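Local coordinates for protein glycosyl hydrolase family 26 (Bacteroides ovatus, PDB 4ZXO) that probably hydrolyses the beta-mannan backbone of galactomannan as a family 26 beta-mannanase with a TIM-barrel fold, at residues V300-N303 with A304-S308; H31-D34 with T35-I39. One frame throughout, in Å; residues are numbered along the deposited sequence.

Contact 1 (V300-N303 with A304-S308); sequences VWRN and AREKS
After strand 295-300 the chain runs through Trp301 to Asn303 into a type I beta turn from Ala304 to Lys307, closed by Lys307 N to Ala304 O at 3.0 Å. The turn lets the side chains of Arg302 and Glu306 meet four residues apart. The guanidinium grips the carboxylate end-on, one nitrogen to each oxygen, in a bidentate salt bridge. Arg302 NH2 donates to Glu306 OE2 at 2.8 Å. Arg302 NH1 makes a longer, straighter bond of 3.3 Å to Glu306 OE1 (167°), on its syn lone pair. The two planes lie only 24° apart. The extended Arg302 chain carries its guanidinium out to the turn, and the bend in Glu306 (chi2 -83°) brings the carboxylate to meet it. Ala304 CB sits over one face of the Arg302 guanidinium, 3.5 Å from Arg302 NH1. Arg305 NH1 reaches Glu306 OE1 from above the carboxylate plane, at 3.1 Å. One carboxylate thus bridges two arginines and probably offsets their like charges. Replacing Arg302 by an alanine is likely to leave Glu306 OE2 without its arginine partner and to remove the group against the Ala304 methyl. Arg305 NE also forms a salt bridge with Glu42, and NH2 a hydrogen bond with Asp77 O. This salt-bridge network lies in the loop at the C-terminal end of barrel strand 295-300, where Val300 touches strands 27-32 and 266-271 and Arg302 packs on His32.

Contact 2 (H31-D34 with T35-I39); sequences HHDD and TAYGI
Asp33 and Tyr37 meet in a local, buried contact round the loop that leaves barrel strand 27-32 and enters the short strand 37-38. A type II beta turn from His31 to Asp34 starts the loop. The carbonyl of Asp33 then accepts Ala36 N at 3.0 Å and, weakly, Tyr37 N at 3.4 Å. Asp33 CG lies beside its own backbone N (chi1 -82°), and the carboxylate reaches the phenol end of Tyr37. Asp33 OD2 takes a hydrogen bond from Tyr37 OH; its modelled length of 2.4 Å is very short and should carry no weight. Carboxylate and ring planes are 62° apart. At the end of the strand, His31 ND1 donates a nearly straight bond of 2.6 Å to Asp34 OD1, in the ring plane and on the anti lone pair. The other oxygen, Asp34 OD2, bonds to Ser48 OG. A water joins Asp34 O, at 2.7 Å, to Tyr37 O. The Tyr37 ring makes a cation-pi contact with Arg305. The Tyr37 hydroxyl thus donates a hydrogen bond to Asp33 OD2 and accepts one from Arg302 NH1, whose charge would probably polarise it.

In the fold
Along the chain, contact 2 comes first. It closes the loop between strand 27-32 and strand 37-38, which pairs antiparallel with strand 41-42. Contact 1 follows far later, closing the turn just after strand 295-300, in the loop that leads to helix 321-328. The two are in series and neither encloses the other. Strands 27-32 and 295-300 are parallel neighbours in the barrel sheet, which brings the loops at their C-terminal ends together; the centres of the two contacts lie about 7 Å apart. Val300 O and His32 N probably hydrogen-bond where the strands end, and the Trp301 and His32 rings stack. Between the loops, Asn303 O packs against Tyr37 CD1.

Contact 1 (V300-N303 with A304-S308)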
loop_
_atom_site.group_PDB
_atom_site.type_symbol
_atom_site.label_atom_id
_atom_site.label_comp_id
_atom_site.label_asym_id
_atom_site.label_seq_id
_atom_site.Cartn_x
_atom_site.Cartn_y
_atom_site.Cartn_z
ATOM N N VAL A 300 7.563 -0.723 4.215
ATOM C CA VAL A 300 8.594 -1.577 3.602
ATOM C C VAL A 300 7.994 -2.955 3.301
ATOM O O VAL A 300 7.008 -3.421 3.942
ATOM C CB VAL A 300 9.853 -1.744 4.492
ATOM C CG1 VAL A 300 10.479 -0.371 4.793
ATOM C CG2 VAL A 300 9.565 -2.559 5.744
ATOM N N TRP A 301 8.604 -3.634 2.324
ATOM C CA TRP A 301 7.995 -4.837 1.748
ATOM C C TRP A 301 8.196 -6.073 2.645
ATOM O O TRP A 301 8.768 -5.981 3.735
ATOM C CB TRP A 301 8.541 -5.066 0.324
ATOM C CG TRP A 301 7.620 -5.954 -0.516
ATOM C CD1 TRP A 301 7.925 -7.191 -1.100
ATOM C CD2 TRP A 301 6.237 -5.710 -0.839
ATOM N NE1 TRP A 301 6.814 -7.695 -1.750
ATOM C CE2 TRP A 301 5.770 -6.817 -1.597
ATOM C CE3 TRP A 301 5.364 -4.641 -0.585
ATOM C CZ2 TRP A 301 4.470 -6.859 -2.128
ATOM C CZ3 TRP A 301 4.062 -4.697 -1.080
ATOM C CH2 TRP A 301 3.632 -5.812 -1.836
ATOM N N ARG A 302 7.626 -7.198 2.220
ATOM C CA ARG A 302 7.444 -8.380 3.080
ATOM C C ARG A 302 8.719 -9.099 3.455
ATOM O O ARG A 302 9.757 -8.922 2.831
ATOM C CB ARG A 302 6.477 -9.382 2.406
ATOM C CG ARG A 302 7.051 -10.049 1.170
ATOM C CD ARG A 302 5.955 -10.596 0.253
ATOM N NE ARG A 302 6.596 -11.436 -0.782
ATOM C CZ ARG A 302 6.836 -12.753 -0.664
ATOM N NH1 ARG A 302 6.446 -13.456 0.435
ATOM N NH2 ARG A 302 7.510 -13.369 -1.646
ATOM N N ASN A 303 8.636 -9.864 4.537
ATOM C CA ASN A 303 9.759 -10.729 4.941
ATOM C C ASN A 303 9.437 -12.144 4.524
ATOM O O ASN A 303 8.706 -12.848 5.222
ATOM C CB ASN A 303 9.991 -10.623 6.458
ATOM C CG ASN A 303 10.723 -9.344 6.845
ATOM O OD1 ASN A 303 10.784 -8.394 6.049
ATOM N ND2 ASN A 303 11.270 -9.312 8.063
ATOM N N ALA A 304 9.901 -12.542 3.337
ATOM C CA ALA A 304 9.400 -13.764 2.688
ATOM C C ALA A 304 9.869 -15.046 3.354
ATOM O O ALA A 304 11.035 -15.446 3.221
ATOM C CB ALA A 304 9.806 -13.772 1.197
ATOM N N ARG A 305 8.955 -15.726 4.000
ATOM C CA ARG A 305 9.288 -16.926 4.742
ATOM C C ARG A 305 9.800 -17.983 3.812
ATOM O O ARG A 305 10.595 -18.780 4.210
ATOM C CB ARG A 305 8.119 -17.406 5.577
ATOM C CG ARG A 305 7.061 -18.254 4.906
ATOM C CD ARG A 305 6.165 -17.470 3.989
ATOM N NE ARG A 305 4.835 -18.015 3.814
ATOM C CZ ARG A 305 4.067 -17.691 2.797
ATOM N NH1 ARG A 305 4.531 -16.870 1.891
ATOM N NH2 ARG A 305 2.867 -18.133 2.694
ATOM N N GLU A 306 9.353 -17.921 2.577
ATOM C CA GLU A 306 9.651 -18.955 1.591
ATOM C C GLU A 306 10.910 -18.638 0.777
ATOM O O GLU A 306 11.347 -19.464 -0.049
ATOM C CB GLU A 306 8.444 -19.170 0.654
ATOM C CG GLU A 306 8.349 -18.199 -0.529
ATOM C CD GLU A 306 7.721 -16.875 -0.224
ATOM O OE1 GLU A 306 7.457 -16.546 0.950
ATOM O OE2 GLU A 306 7.499 -16.123 -1.202
ATOM N N LYS A 307 11.507 -17.469 0.990
ATOM C CA LYS A 307 12.738 -17.085 0.281
ATOM C C LYS A 307 13.510 -16.161 1.229
ATOM O O LYS A 307 13.362 -14.942 1.168
ATOM C CB LYS A 307 12.409 -16.403 -1.050
ATOM C CG LYS A 307 13.599 -16.043 -1.961
ATOM C CD LYS A 307 13.048 -15.360 -3.240
ATOM C CE LYS A 307 14.117 -14.919 -4.232
ATOM N NZ LYS A 307 13.518 -14.161 -5.404
ATOM N N SER A 308 14.345 -16.756 2.087
ATOM C CA SER A 308 14.800 -16.072 3.285
ATOM C C SER A 308 15.805 -14.917 3.040
ATOM O O SER A 308 16.183 -14.209 3.986
ATOM C CB SER A 308 15.385 -17.106 4.249
ATOM O OG SER A 308 16.551 -17.664 3.718
#

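Contact 2 (H31-D34 with T35-I39)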
loop_
_atom_site.group_PDB
_atom_site.type_symbol
_atom_site.label_atom_id
_atom_site.label_comp_id
_atom_site.label_asym_id
_atom_site.label_seq_id
_atom_site.Cartn_x
_atom_site.Cartn_y
_atom_site.Cartn_z
ATOM N N HIS A 31 4.678 -2.349 7.292
ATOM C CA HIS A 31 5.318 -3.534 6.781
ATOM C C HIS A 31 4.267 -4.445 6.131
ATOM O O HIS A 31 3.220 -4.742 6.735
ATOM C CB HIS A 31 6.013 -4.254 7.942
ATOM C CG HIS A 31 6.804 -5.476 7.527
ATOM N ND1 HIS A 31 6.857 -6.619 8.304
ATOM C CD2 HIS A 31 7.583 -5.717 6.442
ATOM C CE1 HIS A 31 7.632 -7.520 7.714
ATOM N NE2 HIS A 31 8.066 -7.005 6.564
ATOM N N HIS A 32 4.564 -4.923 4.940
ATOM C CA HIS A 32 3.708 -5.869 4.237
ATOM C C HIS A 32 3.766 -7.267 4.872
ATOM O O HIS A 32 4.829 -7.772 5.260
ATOM C CB HIS A 32 4.121 -5.951 2.742
ATOM C CG HIS A 32 3.110 -6.643 1.877
ATOM N ND1 HIS A 32 1.962 -6.010 1.397
ATOM C CD2 HIS A 32 3.059 -7.924 1.422
ATOM C CE1 HIS A 32 1.257 -6.879 0.679
ATOM N NE2 HIS A 32 1.917 -8.042 0.661
ATOM N N ASP A 33 2.583 -7.852 4.994
ATOM C CA ASP A 33 2.363 -9.223 5.511
ATOM C C ASP A 33 2.941 -9.380 6.931
ATOM O O ASP A 33 3.327 -10.474 7.334
ATOM C CB ASP A 33 2.942 -10.258 4.522
ATOM C CG ASP A 33 1.986 -10.543 3.380
ATOM O OD1 ASP A 33 0.785 -10.208 3.532
ATOM O OD2 ASP A 33 2.437 -11.084 2.343
ATOM N N ASP A 34 2.954 -8.271 7.690
ATOM C CA ASP A 34 3.724 -8.238 8.921
ATOM C C ASP A 34 3.315 -9.296 9.951
ATOM O O ASP A 34 4.185 -9.928 10.591
ATOM C CB ASP A 34 3.571 -6.853 9.571
ATOM C CG ASP A 34 4.476 -6.714 10.794
ATOM O OD1 ASP A 34 5.723 -6.732 10.621
ATOM O OD2 ASP A 34 3.950 -6.638 11.925
ATOM N N THR A 35 2.009 -9.508 10.095
ATOM C CA THR A 35 1.515 -10.475 11.057
ATOM C C THR A 35 1.103 -11.794 10.433
ATOM O O THR A 35 0.591 -12.686 11.137
ATOM C CB THR A 35 0.327 -9.890 11.826
ATOM O OG1 THR A 35 -0.547 -9.234 10.876
ATOM C CG2 THR A 35 0.819 -8.866 12.843
ATOM N N ALA A 36 1.357 -11.948 9.135
ATOM C CA ALA A 36 1.077 -13.224 8.473
ATOM C C ALA A 36 2.268 -14.198 8.544
ATOM O O ALA A 36 2.072 -15.407 8.719
ATOM C CB ALA A 36 0.682 -12.979 7.022
ATOM N N TYR A 37 3.485 -13.678 8.362
ATOM C CA TYR A 37 4.690 -14.542 8.389
ATOM C C TYR A 37 5.930 -13.644 8.427
ATOM O O TYR A 37 5.830 -12.423 8.323
ATOM C CB TYR A 37 4.714 -15.493 7.158
ATOM C CG TYR A 37 4.637 -14.731 5.848
ATOM C CD1 TYR A 37 5.741 -14.015 5.375
ATOM C CD2 TYR A 37 3.456 -14.709 5.103
ATOM C CE1 TYR A 37 5.697 -13.309 4.182
ATOM C CE2 TYR A 37 3.385 -14.012 3.901
ATOM C CZ TYR A 37 4.495 -13.281 3.461
ATOM O OH TYR A 37 4.418 -12.514 2.310
ATOM N N GLY A 38 7.105 -14.250 8.561
ATOM C CA GLY A 38 8.356 -13.515 8.534
ATOM C C GLY A 38 9.476 -14.509 8.384
ATOM O O GLY A 38 9.244 -15.686 8.027
ATOM N N ILE A 39 10.710 -14.069 8.628
ATOM C CA ILE A 39 11.835 -14.979 8.411
ATOM C C ILE A 39 11.782 -16.116 9.453
ATOM O O ILE A 39 11.815 -15.878 10.654
ATOM C CB ILE A 39 13.158 -14.208 8.445
ATOM C CG1 ILE A 39 13.156 -13.151 7.331
ATOM C CG2 ILE A 39 14.322 -15.161 8.291
ATOM C CD1 ILE A 39 12.755 -13.708 5.940
HETATM O O HOH W 1 6.335 -10.062 6.186
HETATM O O HOH W 2 6.795 -10.162 9.875
#